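Local coordinates for Succinylglutamatedesuccinylase/aspartoacylase (Rhodobacter sphaeroides 2.4.1, PDB 3CDX), which probably hydrolyses carbon-nitrogen bonds of linear amides, as a metal-dependent enzyme of the succinylglutamate desuccinylase/aspartoacylase family, and binds calcium in this crystal, at residues 60-65 / 93-98; 105-110 / 125-130; 27-32 / 41-46; 116-121 / 132-137; 71-76 / 89-94. One frame throughout, in Å; residues are numbered along the deposited sequence.

Interaction 1: 60-65 / 93-98; sequences GGVHGD and PAVNMP. With CA (calcium ion), chain G.
N96 reaches across to the turn 60-62 with backbone and side chain alike, and its side chain can be followed outward. CB rests against two carbonyl oxygens, G61 O and V62 O; from it CG stands anti to the backbone N (chi1 -162°), near V62 O. At the tip ND2 donates to V62 O at 3.1 Å, the oxygen lying close to the amide plane of N96. An alanine here would probably leave V62 O without this donor and the turn before H63 less firmly held.

Two backbone bonds run beside that one. V95 N donates to G60 O at 2.9 Å, in the carbonyl plane, and N96 N to G61 O at 3.0 Å, from above the plane of that carbonyl. Three successive carbonyls of 60-62 are thus each gripped by one N-H of 95-96. G61 has positive phi, and a CB there would press on A94 CA and P93 O, so its absence lets the two segments come this close. V62 and V95 run alongside each other in the same direction, with V62 CG2 4.1 Å from V95 CB.

The turn leads into the metal site of this M14-like catalytic domain: H63 ND1 binds the calcium ion at 2.4 Å, and E66 and H149 complete the protein ligands. H63 NE2 is hydrogen-bonded to D113, which would fix the rotation of the imidazole. Buried carbonyls paired with buried N-H groups are consistent with a polar brace just before a metal ligand, set by backbone geometry more than by side-chain bulk.

Interaction 2: 105-110 / 125-130; sequences RLSPVD and TFSQML
The first turn of helix 126-138 is the element gripped here: D110, from the loop 105-110, lays its carboxylate against T125, the N-cap residue, and S127. Each oxygen has its own task. OD1 accepts from S127 OG at 2.6 Å through its syn lone pair, and also from the backbone of R112. OD2 takes two donors from opposite faces of the carboxylate plane, T125 OG1 at 2.8 Å on the anti side and S127 N at 2.8 Å on the syn side. The first torsion of D110 (chi1 58°) sets CG between its own backbone N and carbonyl carbon, 3.2 Å from S127 OG. An alanine in place of D110 would probably leave S127 N and both hydroxyls without these acceptors and the helix start less firmly tied to the loop.

Beside this polar grip, V109 CG1 packs on F126 CB at 3.5 Å, the two side chains crossing at about a right angle. S107 OG accepts from V109 N in an ST turn, and a water bridges it to S127 OG, donating to the latter at 2.9 Å.

T125 makes no capping bond with its own side chain; its N is held instead by Q128 OE1. The negative carboxylate facing the N-terminal end of a helix would probably be favoured by the helix dipole. A carboxylate accepting a first-turn N-H is typical of how helix N-termini are satisfied, here by D110 of the preceding loop and not by the N-cap side chain.

Interaction 3: 27-32 / 41-46; sequences ARAPLS and VEIPIT
A29 and V41 mark the tight end of this antiparallel pairing, where strands 21-30 and 40-50 form a beta hairpin. They are a hydrogen-bonded pair, with V41 N to A29 O at 2.7 Å and A29 N to V41 O at 2.9 Å. A27 and I43 make a second such pair, A27 N to I43 O at 2.8 Å and I43 N to A27 O at 2.9 Å. The short strand segments run at 148° to each other.

The buried face carries A27, A29, V41 and I43. V41 CG1 lies between its own backbone N and carbonyl carbon (chi1 56°) and approaches A29 CB at 3.6 Å. L31 adds CD1 to the same methyl at 4.0 Å. Further along, I45 CD1 reaches A27 CB at 3.8 Å. The small side chains of A27 and A29 let V41 CG1 and I45 CD1 come close, and F126 of helix 126-138 covers A29, L31 and V41.

The face with R28 and E42 is looser and partly exposed. This non-hydrogen-bonded pair brings its backbones together, yet R28 NE and E42 OE2 remain 7.0 Å apart. Each charge is answered elsewhere: R28 by D14, and E42 by R329 of a neighbouring subunit.

The chemistry is divided by face. Backbone bonds fix the register, aliphatic carbons close the side under the helix, and the charged ends serve other parts of the chain and the assembly.

Interaction 4: 116-121 / 132-137; sequences RCFPGD and HFLDSV
P119 O lies over the backbone of H132 in the catalytic domain of the succinylglutamate desuccinylase/aspartoacylase family, where the loop 116-121, crossing between helices 97-102 and 126-138, folds back along the middle of the second helix. The peptide bond before P119 is cis.

Polar contact is largely indirect. H132 CA approaches P119 O at 3.2 Å in a CA-H...O contact with an angle of 144° at the hydrogen. The same carbonyl oxygen accepts from a water at 2.7 Å, and that water also donates to D135 OD2 at 2.7 Å while accepting from S136 OG. One solvent molecule therefore ties the loop to two helix residues. D135 has a stronger partner in R206, to which its OD1 forms a salt bridge, so its carboxylate is shared between loop water and guanidinium. Across the interface of the assembly, F118 O accepts from R123 of a neighbouring subunit.

Apolar contact sits on the inner side. The F118 ring presents its edge to the helix, with CE2 4.2 Å from L134 CB and CD2 4.3 Å from D135 CB, both carbons lying near the ring plane. The same ring meets F199, their planes inclined at about 55°.

Steric fit decides the remainder. P119 CB rests against D135 OD2 at 3.6 Å. G120 has positive phi and, having no CB, lets the loop lie against the helix backbone at H132 N. H132 has CG anti to its backbone N (chi1 169°), and one face of its imidazole lies over S136 CB, 3.5 Å from the plane and offset toward the rim.

Interaction 5: 71-76 / 89-94; sequences IAISDL and VIMLPA
I73 is the central bump, projecting from helix 68-79 onto strand 87-92 and the proline that follows it. Its CG2, anti to the backbone N, fits between M91 and P93: it touches M91 CB at 3.7 Å and P93 CB also at 3.7 Å. I73 and M91 cross obliquely.

On one flank the pyrrolidine of P93 wedges against the helix backbone. Its CB approaches S74 N at 3.4 Å and its CG lies 3.9 Å from S74 CB. S74 OG turns to its own helix, bonding Q70 O, which leaves CB to meet the proline. On the other flank M91 chi2 (162°) carries SD outward to L76 CG at 4.0 Å; these two side chains cross at about a right angle.

The axes of the short helix and strand segments approach to 8.1 Å and run at 128° to each other. The contact belongs to the beta-alpha-beta unit of strands 55-60 and 87-92 with helix 68-79 between, where L58 of the neighbouring strand also touches I73 and L76. The side chains meet through aliphatic carbon and a thioether sulfur, so their hold rests on complementary shape and burial, while the strand backbone bonds to its neighbours.

How the interactions relate
Interactions 1, 3 and 5 are buried, whereas 2 and 4 are only partly buried. Interactions 1 and 5 share P93 and A94: P93 meets the helix through carbon, while the following V95 and N96 bond to the metal-binding loop. Interactions 3 and 5 reach the same sheet, with T46 and M91 on adjacent strands. Interactions 2 and 4 both use helix 126-138, one gripping its first turn by a carboxylate, the other its middle by water and an aromatic edge. That helix also packs on interaction 3 through F126 and on interaction 1 through L130 and L134, packing between the hairpin and the segment 93-98 beside the metal-binding loop.

Interaction 1: 60-65 / 93-98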
# COMPACT_ATOMS: atom_id res chain seq x y z
N GLY A 60 13.49 10.94 -24.36
CA GLY A 60 12.22 10.25 -24.27
C GLY A 60 12.03 9.64 -22.88
O GLY A 60 12.98 9.52 -22.11
N GLY A 61 10.79 9.27 -22.56
CA GLY A 61 10.51 8.51 -21.34
C GLY A 61 10.72 9.32 -20.07
O GLY A 61 10.99 8.77 -19.01
N VAL A 62 10.57 10.64 -20.18
CA VAL A 62 10.58 11.50 -19.00
C VAL A 62 9.41 11.09 -18.11
O VAL A 62 9.51 11.12 -16.89
CB VAL A 62 10.54 12.99 -19.41
CG1 VAL A 62 10.03 13.90 -18.27
CG2 VAL A 62 11.96 13.42 -19.88
N HIS A 63 8.30 10.69 -18.76
CA HIS A 63 7.19 10.00 -18.12
C HIS A 63 7.21 8.55 -18.57
O HIS A 63 7.39 8.27 -19.75
CB HIS A 63 5.85 10.69 -18.44
CG HIS A 63 5.70 12.03 -17.78
ND1 HIS A 63 5.24 13.14 -18.43
CD2 HIS A 63 5.99 12.43 -16.51
CE1 HIS A 63 5.24 14.18 -17.61
NE2 HIS A 63 5.68 13.78 -16.43
N GLY A 64 7.10 7.64 -17.62
CA GLY A 64 7.30 6.23 -17.92
C GLY A 64 6.29 5.63 -18.88
O GLY A 64 6.60 4.65 -19.58
N ASP A 65 5.09 6.21 -18.91
CA ASP A 65 3.97 5.70 -19.74
C ASP A 65 3.84 6.42 -21.10
O ASP A 65 2.82 6.31 -21.77
CB ASP A 65 2.63 5.77 -18.97
CG ASP A 65 2.24 7.19 -18.55
OD1 ASP A 65 3.07 8.13 -18.57
OD2 ASP A 65 1.09 7.37 -18.15
N PRO A 93 16.71 7.80 -24.62
CA PRO A 93 15.34 7.39 -24.97
C PRO A 93 14.48 7.07 -23.77
O PRO A 93 13.27 7.02 -23.90
CB PRO A 93 15.56 6.09 -25.74
CG PRO A 93 16.83 5.53 -25.16
CD PRO A 93 17.70 6.74 -24.94
N ALA A 94 15.09 6.84 -22.62
CA ALA A 94 14.36 6.29 -21.48
C ALA A 94 14.85 6.92 -20.19
O ALA A 94 15.56 6.30 -19.44
CB ALA A 94 14.51 4.76 -21.47
N VAL A 95 14.47 8.18 -19.96
CA VAL A 95 15.09 8.97 -18.91
C VAL A 95 14.66 8.47 -17.50
O VAL A 95 15.50 8.21 -16.65
CB VAL A 95 14.70 10.45 -19.06
CG1 VAL A 95 15.11 11.27 -17.80
CG2 VAL A 95 15.35 11.06 -20.30
N ASN A 96 13.35 8.33 -17.28
CA ASN A 96 12.80 8.00 -15.97
C ASN A 96 12.61 6.50 -15.86
O ASN A 96 11.47 5.99 -15.87
CB ASN A 96 11.47 8.76 -15.82
CG ASN A 96 10.98 8.87 -14.38
OD1 ASN A 96 11.54 8.25 -13.46
ND2 ASN A 96 9.92 9.65 -14.18
N MET A 97 13.73 5.78 -15.79
CA MET A 97 13.70 4.31 -15.81
C MET A 97 12.77 3.65 -14.79
O MET A 97 12.02 2.74 -15.15
CB MET A 97 15.11 3.74 -15.67
CG MET A 97 15.82 3.57 -17.05
SD MET A 97 14.92 2.51 -18.25
CE MET A 97 14.54 1.05 -17.41
N PRO A 98 12.77 4.12 -13.52
CA PRO A 98 11.80 3.47 -12.59
C PRO A 98 10.33 3.61 -12.99
O PRO A 98 9.53 2.68 -12.80
CB PRO A 98 12.10 4.14 -11.23
CG PRO A 98 13.55 4.73 -11.38
CD PRO A 98 13.61 5.15 -12.84
CA CA G . 4.62 13.80 -20.63

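Interaction 2: 105-110 / 125-130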
# COMPACT_ATOMS: atom_id res chain seq x y z
N ARG A 105 3.22 7.57 -15.07
CA ARG A 105 3.63 8.97 -15.17
C ARG A 105 4.48 9.37 -13.98
O ARG A 105 5.56 9.96 -14.18
CB ARG A 105 2.39 9.86 -15.22
CG ARG A 105 2.72 11.30 -15.55
CD ARG A 105 1.44 12.14 -15.52
NE ARG A 105 1.72 13.56 -15.69
CZ ARG A 105 1.83 14.16 -16.86
NH1 ARG A 105 1.69 13.47 -17.99
NH2 ARG A 105 2.09 15.45 -16.92
N LEU A 106 4.00 9.08 -12.75
CA LEU A 106 4.67 9.44 -11.50
C LEU A 106 5.68 8.38 -11.14
O LEU A 106 5.53 7.21 -11.55
CB LEU A 106 3.66 9.54 -10.31
CG LEU A 106 2.40 10.41 -10.51
CD1 LEU A 106 1.67 10.68 -9.18
CD2 LEU A 106 2.73 11.69 -11.21
N SER A 107 6.70 8.77 -10.38
CA SER A 107 7.78 7.88 -9.98
C SER A 107 7.36 6.92 -8.88
O SER A 107 6.88 7.36 -7.84
CB SER A 107 8.94 8.71 -9.44
OG SER A 107 10.05 7.89 -9.10
N PRO A 108 7.61 5.61 -9.07
CA PRO A 108 7.31 4.71 -7.93
C PRO A 108 8.41 4.81 -6.83
O PRO A 108 8.29 4.15 -5.80
CB PRO A 108 7.35 3.30 -8.57
CG PRO A 108 8.40 3.45 -9.66
CD PRO A 108 8.19 4.89 -10.21
N VAL A 109 9.47 5.57 -7.07
CA VAL A 109 10.51 5.69 -6.05
C VAL A 109 10.09 6.74 -5.00
O VAL A 109 10.12 6.47 -3.80
CB VAL A 109 11.92 6.04 -6.68
CG1 VAL A 109 12.94 6.42 -5.60
CG2 VAL A 109 12.44 4.88 -7.54
N ASP A 110 9.68 7.92 -5.46
CA ASP A 110 9.37 9.06 -4.58
C ASP A 110 7.99 9.69 -4.85
O ASP A 110 7.62 10.74 -4.26
CB ASP A 110 10.49 10.10 -4.65
CG ASP A 110 10.74 10.64 -6.06
OD1 ASP A 110 9.94 10.36 -6.99
OD2 ASP A 110 11.72 11.39 -6.22
N THR A 125 15.28 13.88 -3.44
CA THR A 125 14.85 12.53 -3.75
C THR A 125 15.17 12.15 -5.22
O THR A 125 15.60 12.99 -6.02
CB THR A 125 13.36 12.36 -3.49
OG1 THR A 125 12.62 13.22 -4.37
CG2 THR A 125 13.02 12.63 -2.01
N PHE A 126 14.94 10.88 -5.56
CA PHE A 126 15.45 10.34 -6.82
C PHE A 126 15.06 11.21 -8.02
O PHE A 126 15.91 11.55 -8.83
CB PHE A 126 14.94 8.92 -7.04
CG PHE A 126 15.51 8.29 -8.30
CD1 PHE A 126 16.72 7.63 -8.27
CD2 PHE A 126 14.86 8.45 -9.52
CE1 PHE A 126 17.26 7.09 -9.43
CE2 PHE A 126 15.39 7.94 -10.68
CZ PHE A 126 16.59 7.25 -10.64
N SER A 127 13.78 11.59 -8.09
CA SER A 127 13.27 12.29 -9.26
C SER A 127 13.89 13.70 -9.34
O SER A 127 14.20 14.16 -10.42
CB SER A 127 11.72 12.40 -9.20
OG SER A 127 11.13 11.12 -9.22
N GLN A 128 14.07 14.33 -8.18
CA GLN A 128 14.72 15.63 -8.07
C GLN A 128 16.19 15.58 -8.48
O GLN A 128 16.69 16.51 -9.13
CB GLN A 128 14.61 16.21 -6.64
CG GLN A 128 13.17 16.47 -6.11
CD GLN A 128 13.18 17.02 -4.68
OE1 GLN A 128 13.72 16.40 -3.76
NE2 GLN A 128 12.60 18.20 -4.51
N MET A 129 16.89 14.50 -8.10
CA MET A 129 18.31 14.32 -8.43
C MET A 129 18.50 14.02 -9.93
O MET A 129 19.44 14.49 -10.61
CB MET A 129 18.87 13.18 -7.54
CG MET A 129 20.08 12.44 -8.10
SD MET A 129 20.65 10.96 -7.17
CE MET A 129 19.77 9.72 -8.22
N LEU A 130 17.57 13.23 -10.47
CA LEU A 130 17.56 12.96 -11.90
C LEU A 130 17.22 14.23 -12.70
O LEU A 130 17.82 14.48 -13.72
CB LEU A 130 16.61 11.77 -12.23
CG LEU A 130 16.50 11.41 -13.71
CD1 LEU A 130 17.94 11.08 -14.31
CD2 LEU A 130 15.51 10.24 -13.86
O HOH W 1 11.64 8.69 -10.80

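Interaction 3: 27-32 / 41-46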
# COMPACT_ATOMS: atom_id res chain seq x y z
N ALA A 27 24.16 6.25 -17.65
CA ALA A 27 24.48 6.99 -16.42
C ALA A 27 23.96 6.17 -15.25
O ALA A 27 22.87 5.65 -15.31
CB ALA A 27 23.86 8.39 -16.43
N ARG A 28 24.74 6.08 -14.19
CA ARG A 28 24.38 5.24 -13.05
C ARG A 28 23.81 6.10 -11.94
O ARG A 28 24.56 6.86 -11.28
CB ARG A 28 25.62 4.48 -12.55
CG ARG A 28 26.25 3.61 -13.62
CD ARG A 28 27.57 2.93 -13.18
NE ARG A 28 28.70 3.83 -12.85
CZ ARG A 28 29.50 4.42 -13.74
NH1 ARG A 28 29.30 4.26 -15.04
NH2 ARG A 28 30.50 5.20 -13.33
N ALA A 29 22.50 6.03 -11.76
CA ALA A 29 21.83 6.85 -10.77
C ALA A 29 21.68 6.06 -9.49
O ALA A 29 21.05 4.97 -9.51
CB ALA A 29 20.47 7.30 -11.28
N PRO A 30 22.21 6.62 -8.37
CA PRO A 30 22.09 5.90 -7.07
C PRO A 30 20.63 5.77 -6.67
O PRO A 30 19.87 6.74 -6.81
CB PRO A 30 22.83 6.81 -6.06
CG PRO A 30 23.52 7.86 -6.84
CD PRO A 30 22.85 7.94 -8.22
N LEU A 31 20.24 4.59 -6.18
CA LEU A 31 18.86 4.36 -5.74
C LEU A 31 18.81 3.35 -4.56
O LEU A 31 18.84 2.11 -4.77
CB LEU A 31 17.99 3.91 -6.91
CG LEU A 31 16.45 4.09 -6.87
CD1 LEU A 31 15.88 3.97 -8.26
CD2 LEU A 31 15.76 3.07 -5.99
N SER A 32 18.77 3.92 -3.35
CA SER A 32 18.77 3.22 -2.08
C SER A 32 17.45 2.45 -1.85
O SER A 32 16.38 3.06 -1.80
CB SER A 32 19.01 4.24 -0.97
OG SER A 32 19.24 3.62 0.29
N VAL A 41 20.24 2.68 -10.66
CA VAL A 41 19.45 2.48 -11.86
C VAL A 41 20.28 2.98 -13.07
O VAL A 41 20.81 4.09 -13.05
CB VAL A 41 18.05 3.14 -11.73
CG1 VAL A 41 18.20 4.53 -11.41
CG2 VAL A 41 17.24 3.03 -13.01
N GLU A 42 20.39 2.15 -14.09
CA GLU A 42 21.12 2.51 -15.31
C GLU A 42 20.21 3.22 -16.31
O GLU A 42 19.17 2.67 -16.76
CB GLU A 42 21.73 1.25 -15.94
CG GLU A 42 22.91 0.71 -15.11
CD GLU A 42 23.36 -0.72 -15.48
OE1 GLU A 42 22.78 -1.37 -16.36
OE2 GLU A 42 24.31 -1.19 -14.83
N ILE A 43 20.63 4.42 -16.69
CA ILE A 43 19.86 5.25 -17.59
C ILE A 43 20.62 5.25 -18.93
O ILE A 43 21.71 5.81 -19.02
CB ILE A 43 19.72 6.71 -17.08
CG1 ILE A 43 19.33 6.80 -15.60
CG2 ILE A 43 18.80 7.56 -18.02
CD1 ILE A 43 17.89 6.61 -15.22
N PRO A 44 20.06 4.61 -19.96
CA PRO A 44 20.75 4.58 -21.27
C PRO A 44 21.05 5.96 -21.92
O PRO A 44 20.16 6.81 -22.01
CB PRO A 44 19.82 3.72 -22.16
CG PRO A 44 18.52 3.62 -21.43
CD PRO A 44 18.79 3.85 -19.98
N ILE A 45 22.30 6.13 -22.35
CA ILE A 45 22.77 7.33 -23.08
C ILE A 45 23.71 6.89 -24.22
O ILE A 45 24.67 6.14 -23.98
CB ILE A 45 23.64 8.30 -22.21
CG1 ILE A 45 22.91 8.81 -20.99
CG2 ILE A 45 24.17 9.50 -23.06
CD1 ILE A 45 23.84 9.56 -20.00
N THR A 46 23.38 7.32 -25.44
CA THR A 46 24.19 7.09 -26.63
C THR A 46 24.56 8.46 -27.19
O THR A 46 23.71 9.37 -27.29
CB THR A 46 23.44 6.26 -27.72
OG1 THR A 46 22.99 5.02 -27.17
CG2 THR A 46 24.38 5.91 -28.90

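Interaction 4: 116-121 / 132-137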
# COMPACT_ATOMS: atom_id res chain seq x y z
N ARG A 116 7.40 18.09 -12.77
CA ARG A 116 7.07 19.20 -11.89
C ARG A 116 8.26 19.42 -10.94
O ARG A 116 8.10 20.11 -9.92
CB ARG A 116 5.78 18.90 -11.08
CG ARG A 116 4.53 18.60 -11.89
CD ARG A 116 4.19 19.73 -12.86
NE ARG A 116 2.94 19.53 -13.60
CZ ARG A 116 2.84 19.19 -14.89
NH1 ARG A 116 3.93 18.99 -15.63
NH2 ARG A 116 1.64 19.03 -15.45
N CYS A 117 9.43 18.80 -11.26
CA CYS A 117 10.62 18.81 -10.37
C CYS A 117 11.84 19.61 -10.87
O CYS A 117 12.84 19.72 -10.15
CB CYS A 117 11.11 17.37 -10.05
SG CYS A 117 10.03 16.44 -8.96
N PHE A 118 11.79 20.13 -12.08
CA PHE A 118 12.93 20.87 -12.63
C PHE A 118 13.00 22.29 -12.04
O PHE A 118 11.95 22.87 -11.71
CB PHE A 118 12.84 20.91 -14.14
CG PHE A 118 13.17 19.60 -14.81
CD1 PHE A 118 12.18 18.69 -15.08
CD2 PHE A 118 14.49 19.27 -15.13
CE1 PHE A 118 12.47 17.49 -15.68
CE2 PHE A 118 14.80 18.07 -15.73
CZ PHE A 118 13.79 17.17 -16.02
N PRO A 119 14.22 22.88 -11.96
CA PRO A 119 15.52 22.33 -12.37
C PRO A 119 16.14 21.24 -11.46
O PRO A 119 17.18 20.67 -11.82
CB PRO A 119 16.41 23.59 -12.45
CG PRO A 119 15.77 24.58 -11.50
CD PRO A 119 14.31 24.27 -11.48
N GLY A 120 15.51 20.95 -10.32
CA GLY A 120 15.88 19.83 -9.48
C GLY A 120 16.87 20.17 -8.38
O GLY A 120 17.42 21.27 -8.34
N ASP A 121 17.14 19.18 -7.53
CA ASP A 121 18.00 19.36 -6.36
C ASP A 121 18.91 18.12 -6.31
O ASP A 121 18.42 17.00 -6.22
CB ASP A 121 17.09 19.50 -5.12
CG ASP A 121 17.86 19.51 -3.77
OD1 ASP A 121 19.11 19.38 -3.72
OD2 ASP A 121 17.17 19.63 -2.74
N HIS A 132 17.89 17.25 -11.83
CA HIS A 132 19.10 18.09 -11.77
C HIS A 132 20.20 17.63 -12.76
O HIS A 132 20.79 18.46 -13.49
CB HIS A 132 19.65 18.18 -10.35
CG HIS A 132 21.02 18.80 -10.28
ND1 HIS A 132 22.17 18.03 -10.25
CD2 HIS A 132 21.42 20.09 -10.23
CE1 HIS A 132 23.23 18.83 -10.20
NE2 HIS A 132 22.80 20.09 -10.20
N PHE A 133 20.46 16.33 -12.81
CA PHE A 133 21.46 15.78 -13.75
C PHE A 133 21.10 16.14 -15.18
O PHE A 133 21.96 16.50 -15.95
CB PHE A 133 21.54 14.25 -13.59
CG PHE A 133 22.43 13.54 -14.63
CD1 PHE A 133 23.83 13.52 -14.50
CD2 PHE A 133 21.86 12.88 -15.71
CE1 PHE A 133 24.63 12.89 -15.43
CE2 PHE A 133 22.67 12.23 -16.68
CZ PHE A 133 24.07 12.23 -16.52
N LEU A 134 19.82 16.05 -15.54
CA LEU A 134 19.46 16.31 -16.93
C LEU A 134 19.64 17.78 -17.31
O LEU A 134 20.13 18.05 -18.38
CB LEU A 134 18.04 15.88 -17.19
CG LEU A 134 17.99 14.39 -17.42
CD1 LEU A 134 16.71 13.91 -16.76
CD2 LEU A 134 18.07 14.05 -18.96
N ASP A 135 19.26 18.68 -16.41
CA ASP A 135 19.35 20.15 -16.61
C ASP A 135 20.75 20.70 -16.46
O ASP A 135 21.18 21.54 -17.26
CB ASP A 135 18.40 20.91 -15.67
CG ASP A 135 18.67 22.45 -15.69
OD1 ASP A 135 18.40 23.11 -16.73
OD2 ASP A 135 19.15 23.00 -14.68
N SER A 136 21.48 20.23 -15.46
CA SER A 136 22.82 20.74 -15.19
C SER A 136 23.95 20.05 -15.93
O SER A 136 24.98 20.64 -16.12
CB SER A 136 23.11 20.69 -13.68
OG SER A 136 22.24 21.60 -13.05
N VAL A 137 23.79 18.78 -16.29
CA VAL A 137 24.89 18.04 -16.90
C VAL A 137 24.65 17.80 -18.39
O VAL A 137 25.54 18.00 -19.21
CB VAL A 137 25.12 16.68 -16.18
CG1 VAL A 137 26.24 15.85 -16.85
CG2 VAL A 137 25.41 16.90 -14.66
O HOH W 2 19.59 21.84 -12.27

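Interaction 5: 71-76 / 89-94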
# COMPACT_ATOMS: atom_id res chain seq x y z
N ILE A 71 10.60 4.46 -28.08
CA ILE A 71 10.78 3.67 -29.31
C ILE A 71 11.60 4.42 -30.38
O ILE A 71 12.62 3.91 -30.86
CB ILE A 71 9.44 3.26 -29.91
CG1 ILE A 71 8.71 2.24 -28.99
CG2 ILE A 71 9.65 2.67 -31.31
CD1 ILE A 71 7.19 2.11 -29.30
N ALA A 72 11.19 5.65 -30.72
CA ALA A 72 11.83 6.40 -31.80
C ALA A 72 13.32 6.62 -31.49
O ALA A 72 14.18 6.38 -32.34
CB ALA A 72 11.14 7.72 -31.98
N ILE A 73 13.62 7.05 -30.26
CA ILE A 73 14.99 7.41 -29.88
C ILE A 73 15.92 6.19 -29.67
O ILE A 73 17.08 6.25 -30.04
CB ILE A 73 15.00 8.39 -28.68
CG1 ILE A 73 14.28 9.69 -29.05
CG2 ILE A 73 16.40 8.74 -28.23
CD1 ILE A 73 14.06 10.62 -27.84
N SER A 74 15.43 5.13 -29.05
CA SER A 74 16.27 3.95 -28.87
C SER A 74 16.57 3.28 -30.20
O SER A 74 17.68 2.75 -30.40
CB SER A 74 15.66 2.96 -27.87
OG SER A 74 14.54 2.29 -28.41
N ASP A 75 15.59 3.30 -31.10
CA ASP A 75 15.82 2.81 -32.46
C ASP A 75 16.92 3.63 -33.18
O ASP A 75 17.83 3.06 -33.77
CB ASP A 75 14.48 2.84 -33.24
CG ASP A 75 14.62 2.41 -34.70
OD1 ASP A 75 14.86 1.21 -34.93
OD2 ASP A 75 14.47 3.28 -35.61
N LEU A 76 16.85 4.96 -33.10
CA LEU A 76 17.84 5.81 -33.78
C LEU A 76 19.19 5.61 -33.13
O LEU A 76 20.23 5.53 -33.83
CB LEU A 76 17.43 7.30 -33.79
CG LEU A 76 18.37 8.28 -34.51
CD1 LEU A 76 18.61 7.90 -36.00
CD2 LEU A 76 17.90 9.75 -34.36
N VAL A 89 24.99 14.24 -31.66
CA VAL A 89 23.66 13.73 -31.28
C VAL A 89 23.77 13.00 -29.92
O VAL A 89 24.54 12.05 -29.77
CB VAL A 89 23.07 12.78 -32.34
CG1 VAL A 89 21.61 12.40 -31.99
CG2 VAL A 89 23.13 13.44 -33.76
N ILE A 90 23.02 13.51 -28.94
CA ILE A 90 22.87 12.88 -27.61
C ILE A 90 21.44 12.34 -27.45
O ILE A 90 20.47 13.09 -27.59
CB ILE A 90 23.23 13.89 -26.51
CG1 ILE A 90 24.67 14.39 -26.73
CG2 ILE A 90 23.04 13.26 -25.05
CD1 ILE A 90 25.01 15.64 -26.00
N MET A 91 21.33 11.04 -27.15
CA MET A 91 20.04 10.30 -27.16
C MET A 91 19.81 9.61 -25.83
O MET A 91 20.60 8.77 -25.43
CB MET A 91 20.02 9.27 -28.30
CG MET A 91 20.00 9.96 -29.72
SD MET A 91 20.47 8.93 -31.15
CE MET A 91 22.20 8.65 -30.74
N LEU A 92 18.77 10.06 -25.11
CA LEU A 92 18.33 9.42 -23.85
C LEU A 92 16.92 9.01 -24.08
O LEU A 92 16.02 9.79 -23.80
CB LEU A 92 18.41 10.38 -22.62
CG LEU A 92 19.84 10.61 -22.10
CD1 LEU A 92 20.58 11.65 -22.97
CD2 LEU A 92 19.89 11.04 -20.63
N PRO A 93 16.71 7.80 -24.62
CA PRO A 93 15.34 7.39 -24.97
C PRO A 93 14.48 7.07 -23.77
O PRO A 93 13.27 7.02 -23.90
CB PRO A 93 15.56 6.09 -25.74
CG PRO A 93 16.83 5.53 -25.16
CD PRO A 93 17.70 6.74 -24.94
N ALA A 94 15.09 6.84 -22.62
CA ALA A 94 14.36 6.29 -21.48
C ALA A 94 14.85 6.92 -20.19
O ALA A 94 15.56 6.30 -19.44
CB ALA A 94 14.51 4.76 -21.47